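Local coordinates for protein hexokinase (Schistosoma mansoni, PDB 1BDG) that binds glucose and, as in other hexokinases, transfers phosphate from ATP to hexoses to give hexose 6-phosphates, the entry step of glycolysis, at residues Glu10-Ile15 with Val300-Gln305; Glu293-Ile298 with Arg364-Met369. All coordinates share one frame; numbering follows the deposited sequence.

Helix 288-304 takes part in both contacts of this hexokinase: its C-terminal part meets the N-terminal helix 5-16 in contact 1, and an earlier part packs against the long helix 357-389 in contact 2. The two centres lie about 11 Å apart, on the same side of the chain's centre. Along the chain the segments alternate, 10-15, 293-298, 300-305 and 364-369. Tyr365 of contact 2 closes the triangle, packing with CD2 on Val12 and with OH beside Val13. The N-terminal helix is thereby joined to two helices, 288-304 and 357-389, of the large subdomain.

Contact 1. Residues Glu10-Ile15 with Val300-Gln305; sequences EKVVEI and VYLVEQ
Val12 and Leu302, whose CA atoms lie 7.9 Å apart, mark the nearest backbone approach between residues 10-15 and 300-305, two helical segments running roughly antiparallel at 130° with axes 12.1 Å apart. At that spacing side chains, not backbones, bridge the gap. Leu302 reaches in with its end: its CB does not aim at the other helix, but with CG anti to the carbonyl carbon (chi1 -78°) the branch ending in CD2 swings back towards it. There Leu302 CD2 meets Val12 CG2 at 3.9 Å, the two side chains crossing at about a right angle. Ile15 CD1 also comes to this methyl, more loosely, at 4.3 Å from Leu302 CD2, so one leucine branch serves two residues a turn apart on the N-terminal helix. The other branch of Ile15 turns to the tyrosine. Ile15 CG2 sits near the plane of the Tyr301 ring and at its edge, 3.5 Å from Tyr301 CE2, and therefore meets the rim and not a face. One face of that ring is covered from its own segment by Gln305 CG, which lies 3.6 Å above the plane and offset toward the rim. The contact has no hydrogen bond across it and is wholly apolar. Ile362 of helix 357-389 touches both Val12 and Leu302, while Ile307, in a following loop, packs on Ile15. The N-terminal helix thus packs against helices 288-304 and 357-389, docking on the large subdomain of the hexokinase fold, away from the glucose site and the probable ATP site.

Contact 2. Residues Glu293-Ile298 with Arg364-Met369; sequences ELVRHI and RYACEM
Val295 spreads its two methyls over Ala366 and the backbone of Cys367. Val295 CG1 rests 4.0 Å from Ala366 CB, while Val295 CG2 meets Cys367 CA at the same distance. With CG1 anti to the backbone N (chi1 -174°), the valine forks onto two successive residues of helix 357-389. Ile298, one turn on, adds its CG2, 4.3 Å from Ala366 CB. The small alanine lets the helices come near: their axes pass 9.4 Å apart at 137°, and the CA atoms of Val295 and Ala366 are 6.0 Å from each other. This is a buried helix-helix interface within the large subdomain of hexokinase, a member of the actin-like ATPase clan. Cys367 CB points away from 293-298, yet Cys367 SG stays 4.3 Å from Val295 CG1, and its side chain also touches Leu328 and Val331 of helix 327-331; Leu328 belongs to a stretch expected, by similarity, to bind ATP. On a different face of the 293-298 segment, Arg296 grips Glu293 side-on, NE to OE1 and NH2 to OE2, the latter 2.8 Å long in a salt bridge. Both carboxylate oxygens are met from above the carboxylate plane, though they lie close to the guanidinium plane. His297 ND1 donates to Glu293 O at 2.9 Å, reaching it from the face opposite to His297 N, so that one carbonyl accepts two bonds and the imidazole is tied to its own helix.

Contact 1. Residues Glu10-Ile15 with Val300-Gln305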
ATOM      1  N   GLU A  10      18.996 -17.031  22.445  1.00 21.24           N
ATOM      2  CA  GLU A  10      18.120 -16.534  23.500  1.00 23.56           C
ATOM      3  C   GLU A  10      18.217 -15.016  23.699  1.00 23.08           C
ATOM      4  O   GLU A  10      17.301 -14.404  24.248  1.00 22.28           O
ATOM      5  CB  GLU A  10      18.341 -17.284  24.811  1.00 25.71           C
ATOM      6  CG  GLU A  10      17.323 -18.425  25.025  1.00 29.69           C
ATOM      7  CD  GLU A  10      17.972 -19.798  25.180  1.00 30.08           C
ATOM      8  OE1 GLU A  10      18.630 -20.237  24.212  1.00 31.33           O
ATOM      9  OE2 GLU A  10      17.811 -20.434  26.257  1.00 28.18           O
ATOM     10  N   LYS A  11      19.324 -14.412  23.261  1.00 22.74           N
ATOM     11  CA  LYS A  11      19.487 -12.959  23.348  1.00 21.13           C
ATOM     12  C   LYS A  11      18.582 -12.347  22.273  1.00 22.02           C
ATOM     13  O   LYS A  11      17.820 -11.395  22.534  1.00 20.89           O
ATOM     14  CB  LYS A  11      20.928 -12.559  23.062  1.00 21.02           C
ATOM     15  CG  LYS A  11      21.875 -12.996  24.114  1.00 23.76           C
ATOM     16  CD  LYS A  11      23.311 -12.713  23.742  1.00 25.08           C
ATOM     17  CE  LYS A  11      24.197 -12.899  24.985  1.00 25.43           C
ATOM     18  NZ  LYS A  11      25.658 -12.946  24.669  1.00 27.45           N
ATOM     19  N   VAL A  12      18.660 -12.909  21.063  1.00 21.20           N
ATOM     20  CA  VAL A  12      17.852 -12.433  19.949  1.00 19.24           C
ATOM     21  C   VAL A  12      16.369 -12.500  20.337  1.00 20.23           C
ATOM     22  O   VAL A  12      15.584 -11.609  19.991  1.00 22.61           O
ATOM     23  CB  VAL A  12      18.123 -13.247  18.655  1.00 17.08           C
ATOM     24  CG1 VAL A  12      17.222 -12.782  17.523  1.00 13.90           C
ATOM     25  CG2 VAL A  12      19.561 -13.102  18.256  1.00 15.10           C
ATOM     26  N   VAL A  13      15.982 -13.520  21.086  1.00 15.79           N
ATOM     27  CA  VAL A  13      14.592 -13.608  21.486  1.00 17.18           C
ATOM     28  C   VAL A  13      14.191 -12.434  22.380  1.00 18.67           C
ATOM     29  O   VAL A  13      13.199 -11.754  22.132  1.00 21.33           O
ATOM     30  CB  VAL A  13      14.304 -14.931  22.188  1.00 16.83           C
ATOM     31  CG1 VAL A  13      12.916 -14.892  22.851  1.00 18.35           C
ATOM     32  CG2 VAL A  13      14.389 -16.066  21.169  1.00 17.23           C
ATOM     33  N   GLU A  14      15.030 -12.150  23.366  1.00 20.37           N
ATOM     34  CA  GLU A  14      14.794 -11.086  24.327  1.00 18.58           C
ATOM     35  C   GLU A  14      14.767  -9.693  23.680  1.00 18.26           C
ATOM     36  O   GLU A  14      13.980  -8.823  24.073  1.00 18.72           O
ATOM     37  CB  GLU A  14      15.866 -11.177  25.420  1.00 18.97           C
ATOM     38  CG  GLU A  14      15.421 -10.680  26.779  1.00 21.90           C
ATOM     39  CD  GLU A  14      14.158 -11.369  27.270  1.00 23.83           C
ATOM     40  OE1 GLU A  14      13.865 -12.501  26.790  1.00 23.63           O
ATOM     41  OE2 GLU A  14      13.453 -10.771  28.127  1.00 23.14           O
ATOM     42  N   ILE A  15      15.608  -9.498  22.673  1.00 17.38           N
ATOM     43  CA  ILE A  15      15.702  -8.217  21.969  1.00 17.69           C
ATOM     44  C   ILE A  15      14.485  -8.028  21.058  1.00 19.28           C
ATOM     45  O   ILE A  15      13.875  -6.945  21.020  1.00 19.27           O
ATOM     46  CB  ILE A  15      17.052  -8.143  21.158  1.00 16.91           C
ATOM     47  CG1 ILE A  15      18.227  -8.206  22.139  1.00 13.67           C
ATOM     48  CG2 ILE A  15      17.121  -6.885  20.278  1.00 12.45           C
ATOM     49  CD1 ILE A  15      19.475  -8.793  21.575  1.00 11.63           C
ATOM     50  N   VAL A 300      22.030  -5.072  11.587  1.00 16.16           N
ATOM     51  CA  VAL A 300      23.064  -4.081  11.910  1.00 17.10           C
ATOM     52  C   VAL A 300      23.199  -3.861  13.449  1.00 16.84           C
ATOM     53  O   VAL A 300      24.318  -3.769  13.975  1.00 17.10           O
ATOM     54  CB  VAL A 300      22.797  -2.752  11.162  1.00 17.33           C
ATOM     55  CG1 VAL A 300      23.628  -1.622  11.739  1.00 16.39           C
ATOM     56  CG2 VAL A 300      23.112  -2.930   9.689  1.00 16.25           C
ATOM     57  N   TYR A 301      22.075  -3.852  14.168  1.00 15.10           N
ATOM     58  CA  TYR A 301      22.098  -3.700  15.619  1.00 14.55           C
ATOM     59  C   TYR A 301      22.746  -4.932  16.251  1.00 16.79           C
ATOM     60  O   TYR A 301      23.620  -4.820  17.116  1.00 16.26           O
ATOM     61  CB  TYR A 301      20.683  -3.558  16.180  1.00 14.06           C
ATOM     62  CG  TYR A 301      20.639  -3.671  17.686  1.00 16.46           C
ATOM     63  CD1 TYR A 301      21.287  -2.737  18.494  1.00 16.42           C
ATOM     64  CD2 TYR A 301      19.980  -4.738  18.313  1.00 18.74           C
ATOM     65  CE1 TYR A 301      21.281  -2.856  19.888  1.00 18.18           C
ATOM     66  CE2 TYR A 301      19.973  -4.868  19.713  1.00 18.11           C
ATOM     67  CZ  TYR A 301      20.627  -3.920  20.486  1.00 17.74           C
ATOM     68  OH  TYR A 301      20.625  -4.027  21.853  1.00 18.69           O
ATOM     69  N   LEU A 302      22.275  -6.110  15.841  1.00 19.19           N
ATOM     70  CA  LEU A 302      22.775  -7.387  16.340  1.00 18.88           C
ATOM     71  C   LEU A 302      24.263  -7.541  16.074  1.00 19.79           C
ATOM     72  O   LEU A 302      24.959  -8.211  16.831  1.00 19.10           O
ATOM     73  CB  LEU A 302      22.042  -8.543  15.657  1.00 19.19           C
ATOM     74  CG  LEU A 302      20.641  -8.895  16.134  1.00 20.45           C
ATOM     75  CD1 LEU A 302      19.957  -9.833  15.130  1.00 17.35           C
ATOM     76  CD2 LEU A 302      20.731  -9.506  17.533  1.00 17.85           C
ATOM     77  N   VAL A 303      24.737  -6.955  14.979  1.00 19.63           N
ATOM     78  CA  VAL A 303      26.142  -7.039  14.624  1.00 22.78           C
ATOM     79  C   VAL A 303      27.020  -6.180  15.521  1.00 23.07           C
ATOM     80  O   VAL A 303      28.146  -6.574  15.837  1.00 26.28           O
ATOM     81  CB  VAL A 303      26.383  -6.713  13.118  1.00 24.31           C
ATOM     82  CG1 VAL A 303      27.777  -6.152  12.897  1.00 22.94           C
ATOM     83  CG2 VAL A 303      26.213  -7.976  12.278  1.00 23.14           C
ATOM     84  N   GLU A 304      26.525  -5.030  15.972  1.00 22.15           N
ATOM     85  CA  GLU A 304      27.365  -4.216  16.845  1.00 22.21           C
ATOM     86  C   GLU A 304      27.372  -4.716  18.269  1.00 20.85           C
ATOM     87  O   GLU A 304      28.173  -4.268  19.088  1.00 22.61           O
ATOM     88  CB  GLU A 304      27.013  -2.732  16.785  1.00 24.55           C
ATOM     89  CG  GLU A 304      25.618  -2.377  17.142  1.00 25.55           C
ATOM     90  CD  GLU A 304      25.536  -0.944  17.549  1.00 26.41           C
ATOM     91  OE1 GLU A 304      25.462  -0.064  16.655  1.00 26.45           O
ATOM     92  OE2 GLU A 304      25.587  -0.709  18.778  1.00 28.44           O
ATOM     93  N   GLN A 305      26.429  -5.589  18.582  1.00 19.98           N
ATOM     94  CA  GLN A 305      26.377  -6.214  19.894  1.00 19.84           C
ATOM     95  C   GLN A 305      27.135  -7.546  19.794  1.00 19.90           C
ATOM     96  O   GLN A 305      26.994  -8.397  20.659  1.00 23.29           O
ATOM     97  CB  GLN A 305      24.934  -6.501  20.319  1.00 18.22           C
ATOM     98  CG  GLN A 305      24.093  -5.277  20.537  1.00 17.46           C
ATOM     99  CD  GLN A 305      24.678  -4.346  21.576  1.00 16.43           C
ATOM    100  OE1 GLN A 305      24.787  -4.700  22.744  1.00 14.45           O
ATOM    101  NE2 GLN A 305      25.036  -3.133  21.157  1.00 15.15           N
TER

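Contact 2. Residues Glu293-Ile298 with Arg364-Met369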
ATOM      1  N   GLU A 293      13.701  -3.403   5.428  1.00 22.09           N
ATOM      2  CA  GLU A 293      14.570  -2.468   6.107  1.00 21.44           C
ATOM      3  C   GLU A 293      14.543  -2.754   7.602  1.00 22.25           C
ATOM      4  O   GLU A 293      15.546  -2.543   8.296  1.00 24.86           O
ATOM      5  CB  GLU A 293      14.136  -1.035   5.775  1.00 19.54           C
ATOM      6  CG  GLU A 293      15.172   0.075   6.039  1.00 22.43           C
ATOM      7  CD  GLU A 293      16.538  -0.096   5.332  1.00 24.06           C
ATOM      8  OE1 GLU A 293      16.774  -1.110   4.628  1.00 23.00           O
ATOM      9  OE2 GLU A 293      17.399   0.795   5.518  1.00 19.62           O
ATOM     10  N   LEU A 294      13.439  -3.300   8.101  1.00 20.69           N
ATOM     11  CA  LEU A 294      13.350  -3.595   9.528  1.00 18.49           C
ATOM     12  C   LEU A 294      14.337  -4.677   9.936  1.00 19.99           C
ATOM     13  O   LEU A 294      15.005  -4.549  10.964  1.00 20.14           O
ATOM     14  CB  LEU A 294      11.918  -3.982   9.945  1.00 16.51           C
ATOM     15  CG  LEU A 294      11.060  -2.852  10.526  1.00 14.12           C
ATOM     16  CD1 LEU A 294       9.652  -3.313  10.782  1.00 11.73           C
ATOM     17  CD2 LEU A 294      11.692  -2.333  11.796  1.00 12.33           C
ATOM     18  N   VAL A 295      14.421  -5.744   9.138  1.00 20.36           N
ATOM     19  CA  VAL A 295      15.342  -6.849   9.417  1.00 17.25           C
ATOM     20  C   VAL A 295      16.778  -6.388   9.251  1.00 16.09           C
ATOM     21  O   VAL A 295      17.657  -6.881   9.932  1.00 16.25           O
ATOM     22  CB  VAL A 295      15.119  -8.045   8.504  1.00 18.01           C
ATOM     23  CG1 VAL A 295      16.003  -9.190   8.946  1.00 18.03           C
ATOM     24  CG2 VAL A 295      13.656  -8.456   8.520  1.00 18.08           C
ATOM     25  N   ARG A 296      17.019  -5.450   8.344  1.00 15.71           N
ATOM     26  CA  ARG A 296      18.366  -4.929   8.166  1.00 15.23           C
ATOM     27  C   ARG A 296      18.757  -4.166   9.419  1.00 14.42           C
ATOM     28  O   ARG A 296      19.874  -4.316   9.910  1.00 17.69           O
ATOM     29  CB  ARG A 296      18.477  -3.982   6.967  1.00 12.97           C
ATOM     30  CG  ARG A 296      19.929  -3.810   6.510  1.00 12.08           C
ATOM     31  CD  ARG A 296      20.086  -2.839   5.386  1.00 12.11           C
ATOM     32  NE  ARG A 296      19.650  -1.513   5.796  1.00 14.01           N
ATOM     33  CZ  ARG A 296      20.427  -0.624   6.396  1.00 15.71           C
ATOM     34  NH1 ARG A 296      21.699  -0.918   6.649  1.00 16.13           N
ATOM     35  NH2 ARG A 296      19.914   0.538   6.796  1.00 14.91           N
ATOM     36  N   HIS A 297      17.852  -3.323   9.910  1.00 13.06           N
ATOM     37  CA  HIS A 297      18.113  -2.550  11.114  1.00 11.99           C
ATOM     38  C   HIS A 297      18.373  -3.449  12.302  1.00 12.53           C
ATOM     39  O   HIS A 297      19.292  -3.209  13.055  1.00 15.15           O
ATOM     40  CB  HIS A 297      16.976  -1.580  11.404  1.00 10.26           C
ATOM     41  CG  HIS A 297      17.119  -0.279  10.687  1.00  9.33           C
ATOM     42  ND1 HIS A 297      16.809  -0.130   9.355  1.00 12.84           N
ATOM     43  CD2 HIS A 297      17.624   0.905  11.090  1.00 10.74           C
ATOM     44  CE1 HIS A 297      17.122   1.092   8.963  1.00 11.80           C
ATOM     45  NE2 HIS A 297      17.620   1.743  10.002  1.00 11.81           N
ATOM     46  N   ILE A 298      17.579  -4.496  12.458  1.00 12.97           N
ATOM     47  CA  ILE A 298      17.776  -5.416  13.556  1.00 14.19           C
ATOM     48  C   ILE A 298      19.171  -6.022  13.411  1.00 16.16           C
ATOM     49  O   ILE A 298      19.964  -5.989  14.349  1.00 17.14           O
ATOM     50  CB  ILE A 298      16.705  -6.529  13.543  1.00 15.27           C
ATOM     51  CG1 ILE A 298      15.313  -5.914  13.734  1.00 13.08           C
ATOM     52  CG2 ILE A 298      17.010  -7.561  14.630  1.00 13.59           C
ATOM     53  CD1 ILE A 298      14.195  -6.683  13.072  1.00 10.39           C
ATOM     54  N   ARG A 364      16.568 -15.781  10.363  1.00 19.77           N
ATOM     55  CA  ARG A 364      15.229 -16.243   9.960  1.00 19.91           C
ATOM     56  C   ARG A 364      14.206 -15.877  11.046  1.00 19.21           C
ATOM     57  O   ARG A 364      13.030 -15.665  10.772  1.00 19.50           O
ATOM     58  CB  ARG A 364      15.212 -17.762   9.712  1.00 19.56           C
ATOM     59  CG  ARG A 364      13.974 -18.272   8.971  1.00 21.97           C
ATOM     60  CD  ARG A 364      13.324 -19.431   9.716  1.00 25.30           C
ATOM     61  NE  ARG A 364      12.221 -20.076   8.996  1.00 28.16           N
ATOM     62  CZ  ARG A 364      11.060 -19.491   8.683  1.00 29.73           C
ATOM     63  NH1 ARG A 364      10.832 -18.217   9.013  1.00 26.33           N
ATOM     64  NH2 ARG A 364      10.107 -20.195   8.058  1.00 27.55           N
ATOM     65  N   TYR A 365      14.666 -15.799  12.285  1.00 18.99           N
ATOM     66  CA  TYR A 365      13.792 -15.440  13.388  1.00 17.62           C
ATOM     67  C   TYR A 365      13.483 -13.944  13.276  1.00 18.33           C
ATOM     68  O   TYR A 365      12.345 -13.516  13.471  1.00 20.33           O
ATOM     69  CB  TYR A 365      14.481 -15.761  14.712  1.00 17.99           C
ATOM     70  CG  TYR A 365      13.631 -15.527  15.931  1.00 16.39           C
ATOM     71  CD1 TYR A 365      12.602 -16.401  16.266  1.00 15.15           C
ATOM     72  CD2 TYR A 365      13.878 -14.440  16.770  1.00 16.30           C
ATOM     73  CE1 TYR A 365      11.841 -16.200  17.411  1.00 18.01           C
ATOM     74  CE2 TYR A 365      13.127 -14.225  17.912  1.00 17.53           C
ATOM     75  CZ  TYR A 365      12.113 -15.106  18.232  1.00 19.63           C
ATOM     76  OH  TYR A 365      11.397 -14.908  19.383  1.00 20.17           O
ATOM     77  N   ALA A 366      14.490 -13.151  12.929  1.00 16.94           N
ATOM     78  CA  ALA A 366      14.286 -11.724  12.766  1.00 16.21           C
ATOM     79  C   ALA A 366      13.221 -11.478  11.687  1.00 16.10           C
ATOM     80  O   ALA A 366      12.306 -10.695  11.902  1.00 17.26           O
ATOM     81  CB  ALA A 366      15.609 -11.032  12.432  1.00 14.59           C
ATOM     82  N   CYS A 367      13.312 -12.192  10.561  1.00 16.39           N
ATOM     83  CA  CYS A 367      12.335 -12.091   9.459  1.00 17.40           C
ATOM     84  C   CYS A 367      10.925 -12.450   9.935  1.00 17.76           C
ATOM     85  O   CYS A 367       9.993 -11.668   9.769  1.00 17.17           O
ATOM     86  CB  CYS A 367      12.682 -13.045   8.303  1.00 15.42           C
ATOM     87  SG  CYS A 367      14.082 -12.601   7.253  1.00 20.74           S
ATOM     88  N   GLU A 368      10.777 -13.673  10.449  1.00 18.93           N
ATOM     89  CA  GLU A 368       9.514 -14.187  10.981  1.00 19.08           C
ATOM     90  C   GLU A 368       8.841 -13.188  11.934  1.00 19.04           C
ATOM     91  O   GLU A 368       7.639 -12.958  11.847  1.00 18.61           O
ATOM     92  CB  GLU A 368       9.756 -15.518  11.726  1.00 21.24           C
ATOM     93  CG  GLU A 368       8.542 -16.024  12.497  1.00 25.04           C
ATOM     94  CD  GLU A 368       8.879 -17.090  13.543  1.00 28.00           C
ATOM     95  OE1 GLU A 368       9.475 -16.752  14.596  1.00 27.52           O
ATOM     96  OE2 GLU A 368       8.513 -18.267  13.329  1.00 29.56           O
ATOM     97  N   MET A 369       9.615 -12.615  12.852  1.00 18.01           N
ATOM     98  CA  MET A 369       9.084 -11.656  13.807  1.00 17.42           C
ATOM     99  C   MET A 369       8.486 -10.474  13.077  1.00 17.65           C
ATOM    100  O   MET A 369       7.311 -10.149  13.257  1.00 19.25           O
ATOM    101  CB  MET A 369      10.171 -11.147  14.762  1.00 17.54           C
ATOM    102  CG  MET A 369      10.664 -12.159  15.768  1.00 16.47           C
ATOM    103  SD  MET A 369       9.344 -13.045  16.560  1.00 13.80           S
ATOM    104  CE  MET A 369       9.148 -12.114  18.046  1.00 13.04           C
TER